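Putative lipase/esterase (Lactobacillus plantarum WCFS1, PDB 3BXP) is a putative carboxylesterase of the alpha/beta-hydrolase clan that probably hydrolyses carboxylic ester bonds. Local coordinates at residues B[106-109]-B[110-113]; B[94-97]-B[98-102]. All coordinates share one frame; numbering follows the deposited sequence.

Contact 1. Residues B[106-109]-B[110-113]; sequences VDCQ and RIIL. With PGR (R-1,2-propanediol), chain L.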
loop_
_atom_site.group_PDB
_atom_site.type_symbol
_atom_site.label_atom_id
_atom_site.label_comp_id
_atom_site.label_asym_id
_atom_site.label_seq_id
_atom_site.Cartn_x
_atom_site.Cartn_y
_atom_site.Cartn_z
ATOM N N VAL B 106 6.912 29.433 10.928
ATOM C CA VAL B 106 6.417 28.088 10.876
ATOM C C VAL B 106 4.891 28.093 10.743
ATOM O O VAL B 106 4.194 28.782 11.491
ATOM C CB VAL B 106 6.732 27.333 12.166
ATOM C CG1 VAL B 106 6.291 25.832 12.031
ATOM C CG2 VAL B 106 8.231 27.502 12.594
ATOM N N ASP B 107 4.372 27.352 9.766
ATOM C CA ASP B 107 2.915 27.251 9.614
ATOM C C ASP B 107 2.452 26.167 10.571
ATOM O O ASP B 107 2.628 24.966 10.323
ATOM C CB ASP B 107 2.508 26.875 8.182
ATOM C CG ASP B 107 1.009 26.869 7.952
ATOM O OD1 ASP B 107 0.190 26.899 8.921
ATOM O OD2 ASP B 107 0.647 26.870 6.733
ATOM N N CYS B 108 1.875 26.594 11.673
ATOM C CA CYS B 108 1.441 25.634 12.686
ATOM C C CYS B 108 0.136 24.934 12.387
ATOM O O CYS B 108 -0.313 24.098 13.173
ATOM C CB CYS B 108 1.345 26.314 14.059
ATOM S SG CYS B 108 3.001 26.796 14.636
ATOM N N GLN B 109 -0.502 25.275 11.283
ATOM C CA GLN B 109 -1.602 24.467 10.776
ATOM C C GLN B 109 -1.141 23.294 9.898
ATOM O O GLN B 109 -1.962 22.493 9.456
ATOM C CB GLN B 109 -2.597 25.314 9.976
ATOM C CG GLN B 109 -3.156 26.531 10.785
ATOM C CD GLN B 109 -3.886 26.069 12.026
ATOM O OE1 GLN B 109 -4.879 25.370 11.933
ATOM N NE2 GLN B 109 -3.388 26.439 13.187
ATOM N N ARG B 110 0.166 23.210 9.701
ATOM C CA ARG B 110 0.800 22.239 8.807
ATOM C C ARG B 110 2.054 21.615 9.468
ATOM O O ARG B 110 3.147 21.557 8.891
ATOM C CB ARG B 110 1.126 22.908 7.452
ATOM C CG ARG B 110 -0.117 23.327 6.722
ATOM C CD ARG B 110 0.155 23.881 5.346
ATOM N NE ARG B 110 -1.112 24.004 4.603
ATOM C CZ ARG B 110 -1.953 25.018 4.724
ATOM N NH1 ARG B 110 -1.701 26.024 5.557
ATOM N NH2 ARG B 110 -3.074 25.037 4.022
ATOM N N ILE B 111 1.816 21.070 10.663
ATOM C CA ILE B 111 2.788 20.300 11.400
ATOM C C ILE B 111 2.517 18.826 11.047
ATOM O O ILE B 111 1.425 18.290 11.262
ATOM C CB ILE B 111 2.650 20.534 12.944
ATOM C CG1 ILE B 111 2.876 22.020 13.307
ATOM C CG2 ILE B 111 3.596 19.625 13.775
ATOM C CD1 ILE B 111 2.562 22.322 14.756
ATOM N N ILE B 112 3.550 18.166 10.555
ATOM C CA ILE B 112 3.492 16.786 10.120
ATOM C C ILE B 112 4.458 15.956 11.004
ATOM O O ILE B 112 5.601 16.377 11.269
ATOM C CB ILE B 112 3.984 16.686 8.663
ATOM C CG1 ILE B 112 3.198 17.636 7.736
ATOM C CG2 ILE B 112 3.822 15.236 8.147
ATOM C CD1 ILE B 112 4.038 18.148 6.615
ATOM N N LEU B 113 3.991 14.866 11.592
ATOM C CA LEU B 113 4.874 13.986 12.367
ATOM C C LEU B 113 5.289 12.808 11.503
ATOM O O LEU B 113 4.481 12.251 10.806
ATOM C CB LEU B 113 4.123 13.397 13.563
ATOM C CG LEU B 113 3.293 14.372 14.378
ATOM C CD1 LEU B 113 2.622 13.643 15.591
ATOM C CD2 LEU B 113 4.168 15.560 14.776
HETATM C C1 PGR L . 2.540 31.312 12.508
HETATM C C2 PGR L . 2.746 32.721 13.026
HETATM C C3 PGR L . 2.309 33.715 11.957
HETATM O O1 PGR L . 3.429 31.276 11.419
HETATM O O2 PGR L . 2.016 32.784 14.245
HETATM O O HOH W 1 -0.672 21.360 12.366
#
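D107 and R110, the first and last residues of a type I beta turn, meet at a slant, their carboxylate and guanidinium planes 60° apart. The salt bridge, R110 NH1 to D107 OD2 at 2.8 Å, reaches the syn side of the carboxylate, 19° out of that plane, and lies close to the guanidinium plane. The meeting follows from the first torsion of D107, which sets CG anti to the backbone N (chi1 -175°), and from an R110 chain extended from CG to NE. The other carboxylate oxygen closes an Asx turn: Q109 N donates a hydrogen bond to D107 OD1 (2.9 Å) on the anti side, tilted out of the carboxylate plane. R110 N to D107 O (3.1 Å) ties the turn. The chain turns at C108 and Q109 between strand 106-107 and strand 110-116 of the central sheet; I111 CD1 packs against C108 CB at 4.2 Å, and one water links C108 O to I111 N. R110 NE also donates to G271 O, fixing the guanidinium from a second direction. With one oxygen of D107 engaged by a backbone N-H and the other by a guanidinium, the carboxylate is restrained in rotation, and R110 would probably favour its ionised form.

Contact 2. Residues B[94-97]-B[98-102]; sequences IDWI and TTQAS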
loop_
_atom_site.group_PDB
_atom_site.type_symbol
_atom_site.label_atom_id
_atom_site.label_comp_id
_atom_site.label_asym_id
_atom_site.label_seq_id
_atom_site.Cartn_x
_atom_site.Cartn_y
_atom_site.Cartn_z
ATOM N N ILE B 94 6.065 19.784 19.960
ATOM C CA ILE B 94 5.054 20.495 19.202
ATOM C C ILE B 94 4.806 21.879 19.857
ATOM O O ILE B 94 4.792 22.927 19.178
ATOM C CB ILE B 94 3.736 19.704 19.097
ATOM C CG1 ILE B 94 3.920 18.445 18.196
ATOM C CG2 ILE B 94 2.648 20.604 18.553
ATOM C CD1 ILE B 94 2.782 17.388 18.334
ATOM N N ASP B 95 4.643 21.895 21.168
ATOM C CA ASP B 95 4.492 23.172 21.885
ATOM C C ASP B 95 5.678 24.103 21.649
ATOM O O ASP B 95 5.548 25.261 21.255
ATOM C CB ASP B 95 4.340 22.867 23.364
ATOM C CG ASP B 95 4.016 24.083 24.198
ATOM O OD1 ASP B 95 4.881 24.932 24.286
ATOM O OD2 ASP B 95 2.946 24.157 24.817
ATOM N N TRP B 96 6.878 23.558 21.798
ATOM C CA TRP B 96 8.069 24.382 21.562
ATOM C C TRP B 96 8.082 24.996 20.146
ATOM O O TRP B 96 8.336 26.189 19.947
ATOM C CB TRP B 96 9.337 23.576 21.849
ATOM C CG TRP B 96 10.572 24.382 21.672
ATOM C CD1 TRP B 96 11.117 25.294 22.560
ATOM C CD2 TRP B 96 11.446 24.364 20.528
ATOM N NE1 TRP B 96 12.274 25.824 22.018
ATOM C CE2 TRP B 96 12.487 25.277 20.781
ATOM C CE3 TRP B 96 11.450 23.645 19.314
ATOM C CZ2 TRP B 96 13.529 25.495 19.858
ATOM C CZ3 TRP B 96 12.479 23.881 18.402
ATOM C CH2 TRP B 96 13.498 24.795 18.690
ATOM N N ILE B 97 7.723 24.190 19.153
ATOM C CA ILE B 97 7.668 24.669 17.770
ATOM C C ILE B 97 6.712 25.854 17.687
ATOM O O ILE B 97 7.023 26.826 17.015
ATOM C CB ILE B 97 7.266 23.534 16.799
ATOM C CG1 ILE B 97 8.464 22.563 16.608
ATOM C CG2 ILE B 97 6.760 24.093 15.470
ATOM C CD1 ILE B 97 8.129 21.205 16.068
ATOM N N THR B 98 5.557 25.767 18.345
ATOM C CA THR B 98 4.611 26.875 18.294
ATOM C C THR B 98 5.224 28.151 18.863
ATOM O O THR B 98 4.972 29.240 18.374
ATOM C CB THR B 98 3.220 26.601 18.960
ATOM O OG1 THR B 98 3.319 26.465 20.381
ATOM C CG2 THR B 98 2.561 25.393 18.362
ATOM N N THR B 99 6.049 28.024 19.895
ATOM C CA THR B 99 6.611 29.169 20.516
ATOM C C THR B 99 7.628 29.787 19.548
ATOM O O THR B 99 7.969 30.948 19.715
ATOM C CB THR B 99 7.283 28.889 21.906
ATOM O OG1 THR B 99 8.473 28.133 21.724
ATOM C CG2 THR B 99 6.323 28.161 22.885
ATOM N N GLN B 100 8.136 28.990 18.578
ATOM C CA GLN B 100 9.136 29.476 17.594
ATOM C C GLN B 100 8.547 29.905 16.278
ATOM O O GLN B 100 9.291 30.176 15.314
ATOM C CB GLN B 100 10.133 28.349 17.300
ATOM C CG GLN B 100 10.799 27.857 18.527
ATOM C CD GLN B 100 11.667 28.924 19.160
ATOM O OE1 GLN B 100 12.484 29.546 18.480
ATOM N NE2 GLN B 100 11.475 29.167 20.446
ATOM N N ALA B 101 7.227 29.887 16.192
ATOM C CA ALA B 101 6.552 30.016 14.905
ATOM C C ALA B 101 6.818 31.366 14.259
ATOM O O ALA B 101 6.983 31.433 13.022
ATOM C CB ALA B 101 5.056 29.726 14.995
ATOM N N SER B 102 6.809 32.452 15.059
ATOM C CA SER B 102 7.082 33.803 14.521
ATOM C C SER B 102 8.569 34.022 14.229
ATOM O O SER B 102 8.924 34.677 13.233
ATOM C CB SER B 102 6.543 34.894 15.436
ATOM O OG SER B 102 5.138 34.933 15.292
#
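Residues 94-102 form the C-terminal end of helix 85-99 and the start of the short helix 101-104. Regular i to i+4 bonding persists through T98 N to I94 O (3.1 Å) and T99 N to D95 O. It then gives way: Q100 N reaches I97 O at 2.9 Å, an i to i+3 bond, while its bond to W96 O is weak. Two threonine hydroxyls turn back on the helix. T98 OG1 donates to D95 O at 2.7 Å and T99 OG1 to W96 O at 2.6 Å, each in the carbonyl plane on a lone pair; chi1 near +70° in both sets OG1 between the backbone N and the carbonyl carbon. D95 O thus accepts two hydrogen bonds, from T99 N and T98 OG1, and the D95 carboxylate is held by Q145 N through OD2. W96, which also packs on strands 2-9 and 16-23, carries CG of Q100 over one face of its six-membered ring; the amide plane is only 15° from that of the ring. The bend at chi2 keeps the Q100 amide near the indole, and CG makes a CH-pi contact 3.8 Å from the six-membered-ring centroid, 13° off the normal.

How the contacts relate
Contact 2 lies earlier in the chain and contact 1 follows it, their centres about 10 Å apart on the same side of the chain's centre. They meet directly: V106 N is 2.9 Å from A101 O, a probable hydrogen bond, and A101 CB packs on C108 SG at 3.6 Å. Both lean on strand 35-41, through I94 and I97 in one case and V106 and I111 in the other. Contact 1 is a surface corner leading into strand 110-116, dominated by charge; contact 2 is partly buried, combining hydroxyl-to-carbonyl bonds with an indole face. They lie at the two ends of a helix-to-strand connection, and strand 110-116 runs on to a probable nucleophile elbow at S117.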